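Side-chain contacts in allergen Aed a 2 (Aedes aegypti, PDB 3DXL), which binds and sequesters biogenic amines and eicosanoid leukotrienes of the vertebrate host, thereby modulating blood feeding by female mosquitoes: residues A[15-20]-A[276-281]; A[212-217]-A[268-273]. One frame throughout, in Å; residues are numbered along the deposited sequence. Where two conformers were deposited one is given.

Contact 1 of 2, residues A[15-20]-A[276-281]; sequences RCMEDN and FNLPKN. Unlike the reference sequence in segment 276-281: Asn281 (reference Lys).
Leu278 packs on Met17 and on the backbone of Glu18, while Asn277 meets the Glu18 carboxylate. The contact is interdomain: the loop that follows helix 257-271, in the C-terminal half of the chain, docks on the last turns of helix 6-20 in the N-terminal PBP/GOBP-type helical domain. The two pairs are built differently. Leu278 crosses Met17 at about a right angle, and its methyls CD1 and CD2 both lie 4.0 Å from Met17 CB. CD2 of Leu278 goes on to the backbone, 3.4 Å from Glu18 N. In the conformer given here the methionine chain bends at chi3 (-76°), which brings Met17 CE to 3.6 Å from Leu278 CD1; a second conformer was also deposited, so this touch is the less certain one. Leu31 of helix 27-34 touches both Met17 and Leu278, and the side chain of Met17 lies about 8 Å from that of the leukotriene-binding Trp37, so the apolar half of the contact sits near the lipid pocket.

Glu18 and Asn277 form the polar half. With CG anti to the backbone N (chi1 -171°) and the chain extended beyond it, Glu18 runs out past Asn277 at a slant, its carboxylate carbon near Asn277 CB. The carboxylate and amide planes stand almost perpendicular, 86° apart, and the direct bond from Asn277 ND2 to Glu18 OE2 is weak at 3.4 Å. OE2 has a stronger partner in Arg213, and Asn277 OD1 accepts from Gln282 N. A firmer link runs through one water, which donates to Glu18 OE1 at 2.8 Å and accepts from the backbone Asn277 N, also at 2.8 Å.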
loop_
_atom_site.group_PDB
_atom_site.type_symbol
_atom_site.label_atom_id
_atom_site.label_comp_id
_atom_site.label_asym_id
_atom_site.label_seq_id
_atom_site.Cartn_x
_atom_site.Cartn_y
_atom_site.Cartn_z
ATOM N N ARG A 15 -4.388 -1.611 -5.110
ATOM C CA ARG A 15 -3.291 -1.368 -6.046
ATOM C C ARG A 15 -3.369 -2.328 -7.234
ATOM O O ARG A 15 -3.239 -1.924 -8.389
ATOM C CB ARG A 15 -1.925 -1.466 -5.357
ATOM C CG ARG A 15 -0.715 -1.444 -6.294
ATOM C CD ARG A 15 -0.608 -0.173 -7.157
ATOM N NE ARG A 15 -0.527 1.055 -6.364
ATOM C CZ ARG A 15 0.597 1.536 -5.844
ATOM N NH1 ARG A 15 1.761 0.924 -6.041
ATOM N NH2 ARG A 15 0.554 2.652 -5.128
ATOM N N CYS A 16 -3.599 -3.605 -6.951
ATOM C CA CYS A 16 -3.664 -4.589 -8.016
ATOM C C CYS A 16 -4.867 -4.352 -8.931
ATOM O O CYS A 16 -4.763 -4.538 -10.147
ATOM C CB CYS A 16 -3.669 -5.987 -7.416
ATOM S SG CYS A 16 -2.061 -6.438 -6.723
ATOM N N MET A 17 -5.991 -3.893 -8.372
ATOM C CA MET A 17 -7.129 -3.539 -9.211
ATOM C C MET A 17 -6.829 -2.299 -10.045
ATOM O O MET A 17 -7.128 -2.266 -11.238
ATOM C CB MET A 17 -8.399 -3.350 -8.389
ATOM C CG MET A 17 -8.954 -4.668 -7.893
ATOM S SD MET A 17 -10.601 -4.533 -7.207
ATOM C CE MET A 17 -10.202 -3.779 -5.628
ATOM N N GLU A 18 -6.207 -1.285 -9.430
ATOM C CA GLU A 18 -5.856 -0.064 -10.161
ATOM C C GLU A 18 -4.988 -0.383 -11.378
ATOM O O GLU A 18 -5.191 0.168 -12.462
ATOM C CB GLU A 18 -5.168 0.938 -9.232
ATOM C CG GLU A 18 -4.976 2.313 -9.878
ATOM C CD GLU A 18 -4.437 3.351 -8.921
ATOM O OE1 GLU A 18 -4.877 3.401 -7.761
ATOM O OE2 GLU A 18 -3.585 4.153 -9.345
ATOM N N ASP A 19 -4.045 -1.304 -11.194
ATOM C CA ASP A 19 -3.106 -1.636 -12.256
ATOM C C ASP A 19 -3.650 -2.585 -13.328
ATOM O O ASP A 19 -3.059 -2.699 -14.406
ATOM C CB ASP A 19 -1.827 -2.216 -11.658
ATOM C CG ASP A 19 -0.960 -1.164 -10.998
ATOM O OD1 ASP A 19 -1.185 0.048 -11.218
ATOM O OD2 ASP A 19 -0.043 -1.565 -10.263
ATOM N N ASN A 20 -4.750 -3.283 -13.035
ATOM C CA ASN A 20 -5.196 -4.365 -13.912
ATOM C C ASN A 20 -6.615 -4.282 -14.440
ATOM O O ASN A 20 -6.949 -4.971 -15.404
ATOM C CB ASN A 20 -4.921 -5.718 -13.257
ATOM C CG ASN A 20 -3.446 -5.988 -13.129
ATOM O OD1 ASN A 20 -2.768 -6.263 -14.124
ATOM N ND2 ASN A 20 -2.926 -5.876 -11.915
ATOM N N PHE A 276 -9.603 5.139 -4.958
ATOM C CA PHE A 276 -9.662 6.428 -5.680
ATOM C C PHE A 276 -9.879 6.309 -7.194
ATOM O O PHE A 276 -10.741 6.984 -7.762
ATOM C CB PHE A 276 -8.371 7.203 -5.401
ATOM C CG PHE A 276 -8.354 8.609 -5.938
ATOM C CD1 PHE A 276 -8.818 9.662 -5.161
ATOM C CD2 PHE A 276 -7.842 8.883 -7.202
ATOM C CE1 PHE A 276 -8.780 10.966 -5.637
ATOM C CE2 PHE A 276 -7.809 10.193 -7.687
ATOM C CZ PHE A 276 -8.278 11.227 -6.900
ATOM N N ASN A 277 -9.076 5.466 -7.840
ATOM C CA ASN A 277 -9.080 5.345 -9.296
ATOM C C ASN A 277 -9.858 4.159 -9.843
ATOM O O ASN A 277 -9.827 3.919 -11.055
ATOM C CB ASN A 277 -7.641 5.289 -9.816
ATOM C CG ASN A 277 -7.024 6.666 -9.982
ATOM O OD1 ASN A 277 -7.690 7.594 -10.428
ATOM N ND2 ASN A 277 -5.738 6.792 -9.662
ATOM N N LEU A 278 -10.551 3.420 -8.979
ATOM C CA LEU A 278 -11.117 2.145 -9.424
ATOM C C LEU A 278 -12.376 2.254 -10.296
ATOM O O LEU A 278 -12.415 1.660 -11.371
ATOM C CB LEU A 278 -11.277 1.143 -8.275
ATOM C CG LEU A 278 -10.001 0.848 -7.481
ATOM C CD1 LEU A 278 -10.230 -0.320 -6.535
ATOM C CD2 LEU A 278 -8.816 0.578 -8.378
ATOM N N PRO A 279 -13.409 3.010 -9.860
ATOM C CA PRO A 279 -14.559 3.143 -10.769
ATOM C C PRO A 279 -14.165 3.679 -12.157
ATOM O O PRO A 279 -14.715 3.241 -13.167
ATOM C CB PRO A 279 -15.477 4.122 -10.029
ATOM C CG PRO A 279 -15.131 3.922 -8.587
ATOM C CD PRO A 279 -13.637 3.740 -8.597
ATOM N N LYS A 280 -13.211 4.607 -12.192
ATOM C CA LYS A 280 -12.634 5.111 -13.436
ATOM C C LYS A 280 -11.395 5.901 -13.080
ATOM O O LYS A 280 -11.378 6.612 -12.070
ATOM C CB LYS A 280 -13.625 6.011 -14.196
ATOM C CG LYS A 280 -13.209 6.385 -15.627
ATOM C CD LYS A 280 -13.084 5.148 -16.524
ATOM C CE LYS A 280 -12.866 5.523 -17.987
ATOM N NZ LYS A 280 -12.662 4.318 -18.854
ATOM N N ASN A 281 -10.349 5.749 -13.885
ATOM C CA ASN A 281 -9.159 6.569 -13.746
ATOM C C ASN A 281 -9.569 8.040 -13.667
ATOM O O ASN A 281 -10.278 8.542 -14.545
ATOM C CB ASN A 281 -8.208 6.309 -14.918
ATOM C CG ASN A 281 -7.208 7.426 -15.123
ATOM O OD1 ASN A 281 -7.472 8.391 -15.850
ATOM N ND2 ASN A 281 -6.044 7.296 -14.501
HETATM O O HOH W 1 -7.444 3.440 -6.747
#

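Contact 2 of 2, residues A[212-217]-A[268-273]; sequences KRDFKL and EVRSQI
Arg270 reaches from the last turn of helix 257-271 to Asp214 and Leu217 on helix 208-217, joining two helices of the C-terminal half of this two-domain odorant-binding-type protein. The same helix carries the noradrenaline-binding Glu268 and Asp265, the latter's side chain about 9 Å from that of Arg270. The arginine CB points at the other helix, and CG packs on the Phe276 ring at CD2. The chain then bends at chi3 (-74°), turning one face of the guanidinium to Leu217 CD1. Arg270 NE lies 4.1 Å from Leu217 CD1. That same Leu217 CD1 is 3.5 Å from Arg270 CZ and shifted toward the rim; the one methyl covers part of the face, and the N-H groups point out at the edge.

Arg270 NH1 gives a hydrogen to a water at 2.9 Å. This water also accepts from Arg213 NH1 and donates to Asp214 OD1, so a single carboxylate oxygen is joined to both arginines, Arg213 NH1 and Arg270 NH1 being 4.3 Å apart. Arg213 turns its NH2 to Asp19 and Glu18.

Arg270 NH2 has two partners, both close to the guanidinium plane. One bond is the salt bridge from Arg270 NH2 to Asp214 OD1, 2.8 Å long and nearly straight at 163°; the oxygen is met from above its carboxylate plane, the two planes standing 69° apart. Asp214 OD2 is held by Tyr199 OH and Arg267 NH1, which probably limits rotation of the carboxylate and favours its charged form. The second bond steps down to the helix backbone: Arg270 NH2 donates at 2.8 Å to another water, which in turn donates to Asp214 O at 2.9 Å.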
loop_
_atom_site.group_PDB
_atom_site.type_symbol
_atom_site.label_atom_id
_atom_site.label_comp_id
_atom_site.label_asym_id
_atom_site.label_seq_id
_atom_site.Cartn_x
_atom_site.Cartn_y
_atom_site.Cartn_z
ATOM N N LYS A 212 8.463 7.124 -8.458
ATOM C CA LYS A 212 8.257 7.399 -9.875
ATOM C C LYS A 212 6.789 7.335 -10.265
ATOM O O LYS A 212 6.315 8.148 -11.049
ATOM C CB LYS A 212 9.061 6.434 -10.748
ATOM C CG LYS A 212 10.558 6.714 -10.734
ATOM C CD LYS A 212 11.352 5.590 -11.398
ATOM C CE LYS A 212 10.996 5.452 -12.865
ATOM N NZ LYS A 212 11.803 4.380 -13.527
ATOM N N ARG A 213 6.074 6.347 -9.715
ATOM C CA ARG A 213 4.660 6.168 -9.971
ATOM C C ARG A 213 3.909 7.466 -9.669
ATOM O O ARG A 213 3.073 7.906 -10.443
ATOM C CB ARG A 213 4.123 5.019 -9.107
ATOM C CG ARG A 213 2.690 4.619 -9.391
ATOM C CD ARG A 213 2.233 3.504 -8.453
ATOM N NE ARG A 213 1.132 2.738 -9.050
ATOM C CZ ARG A 213 -0.149 3.086 -8.993
ATOM N NH1 ARG A 213 -0.521 4.180 -8.337
ATOM N NH2 ARG A 213 -1.073 2.336 -9.578
ATOM N N ASP A 214 4.218 8.060 -8.521
ATOM C CA ASP A 214 3.542 9.287 -8.104
ATOM C C ASP A 214 3.920 10.518 -8.939
ATOM O O ASP A 214 3.082 11.379 -9.175
ATOM C CB ASP A 214 3.766 9.541 -6.620
ATOM C CG ASP A 214 2.913 8.636 -5.742
ATOM O OD1 ASP A 214 1.990 7.959 -6.266
ATOM O OD2 ASP A 214 3.170 8.612 -4.519
ATOM N N PHE A 215 5.165 10.573 -9.416
ATOM C CA PHE A 215 5.549 11.615 -10.379
ATOM C C PHE A 215 4.768 11.493 -11.683
ATOM O O PHE A 215 4.255 12.486 -12.212
ATOM C CB PHE A 215 7.048 11.579 -10.684
ATOM C CG PHE A 215 7.883 12.462 -9.788
ATOM C CD1 PHE A 215 7.811 12.341 -8.406
ATOM C CD2 PHE A 215 8.778 13.376 -10.335
ATOM C CE1 PHE A 215 8.592 13.141 -7.580
ATOM C CE2 PHE A 215 9.564 14.184 -9.511
ATOM C CZ PHE A 215 9.473 14.054 -8.136
ATOM N N LYS A 216 4.653 10.264 -12.195
ATOM C CA LYS A 216 3.950 10.068 -13.449
ATOM C C LYS A 216 2.479 10.444 -13.328
ATOM O O LYS A 216 1.894 10.991 -14.261
ATOM C CB LYS A 216 4.133 8.642 -13.961
ATOM C CG LYS A 216 5.561 8.363 -14.400
ATOM C CD LYS A 216 5.755 6.963 -14.941
ATOM C CE LYS A 216 7.214 6.740 -15.328
ATOM N NZ LYS A 216 7.494 5.313 -15.655
ATOM N N LEU A 217 1.898 10.203 -12.151
ATOM C CA LEU A 217 0.501 10.557 -11.913
ATOM C C LEU A 217 0.232 12.062 -11.854
ATOM O O LEU A 217 -0.908 12.488 -12.024
ATOM C CB LEU A 217 -0.046 9.863 -10.661
ATOM C CG LEU A 217 -0.342 8.380 -10.896
ATOM C CD1 LEU A 217 -0.482 7.642 -9.577
ATOM C CD2 LEU A 217 -1.577 8.189 -11.781
ATOM N N GLU A 268 -1.122 12.227 -1.104
ATOM C CA GLU A 268 -1.905 12.373 0.125
ATOM C C GLU A 268 -3.406 12.322 -0.181
ATOM O O GLU A 268 -4.173 11.662 0.530
ATOM C CB GLU A 268 -1.551 13.669 0.862
ATOM C CG GLU A 268 -2.245 13.824 2.233
ATOM C CD GLU A 268 -3.685 14.352 2.172
ATOM O OE1 GLU A 268 -4.006 15.142 1.260
ATOM O OE2 GLU A 268 -4.496 13.978 3.053
ATOM N N VAL A 269 -3.823 13.028 -1.225
ATOM C CA VAL A 269 -5.219 13.050 -1.634
ATOM C C VAL A 269 -5.703 11.636 -1.962
ATOM O O VAL A 269 -6.754 11.184 -1.486
ATOM C CB VAL A 269 -5.436 13.995 -2.839
ATOM C CG1 VAL A 269 -6.841 13.838 -3.415
ATOM C CG2 VAL A 269 -5.210 15.447 -2.420
ATOM N N ARG A 270 -4.926 10.914 -2.763
ATOM C CA ARG A 270 -5.315 9.573 -3.173
ATOM C C ARG A 270 -5.264 8.583 -2.006
ATOM O O ARG A 270 -6.004 7.587 -2.008
ATOM C CB ARG A 270 -4.477 9.115 -4.364
ATOM C CG ARG A 270 -4.797 9.922 -5.616
ATOM C CD ARG A 270 -4.075 9.431 -6.850
ATOM N NE ARG A 270 -2.667 9.807 -6.798
ATOM C CZ ARG A 270 -1.668 8.966 -6.535
ATOM N NH1 ARG A 270 -1.911 7.677 -6.309
ATOM N NH2 ARG A 270 -0.417 9.414 -6.490
ATOM N N SER A 271 -4.436 8.855 -0.994
ATOM C CA SER A 271 -4.358 7.973 0.180
ATOM C C SER A 271 -5.632 8.019 1.013
ATOM O O SER A 271 -5.864 7.139 1.844
ATOM C CB SER A 271 -3.149 8.278 1.072
ATOM O OG SER A 271 -3.395 9.389 1.926
ATOM N N GLN A 272 -6.460 9.039 0.795
ATOM C CA GLN A 272 -7.716 9.152 1.529
ATOM C C GLN A 272 -8.747 8.116 1.105
ATOM O O GLN A 272 -9.672 7.834 1.865
ATOM C CB GLN A 272 -8.325 10.537 1.331
ATOM C CG GLN A 272 -7.442 11.677 1.820
ATOM C CD GLN A 272 -7.957 13.053 1.437
ATOM O OE1 GLN A 272 -9.018 13.197 0.835
ATOM N NE2 GLN A 272 -7.181 14.078 1.771
ATOM N N ILE A 273 -8.614 7.584 -0.110
ATOM C CA ILE A 273 -9.552 6.593 -0.637
ATOM C C ILE A 273 -8.716 5.617 -1.446
ATOM O O ILE A 273 -8.299 5.925 -2.562
ATOM C CB ILE A 273 -10.626 7.230 -1.571
ATOM C CG1 ILE A 273 -11.283 8.470 -0.937
ATOM C CG2 ILE A 273 -11.676 6.184 -1.959
ATOM C CD1 ILE A 273 -12.128 9.279 -1.905
HETATM O O HOH W 2 0.351 5.863 -6.270
HETATM O O HOH W 3 1.044 11.656 -7.188
#

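In the fold
From the N terminus, helix 6-20 brings residues 15-20 into place early, and their partners, residues 276-281, arrive only after helix 257-271, late in the chain: contact 1 closes a loop of 255 residues. Contact 2 is nested within it, closing a 50-residue, mostly helical loop between helices 208-217 and 257-271. Their centres are 12 Å apart and the two meet directly, bridged by Arg213 of contact 2 and Phe276 of contact 1. Together they tie the N-terminal helix to two C-terminal-domain helices and the loop after the second.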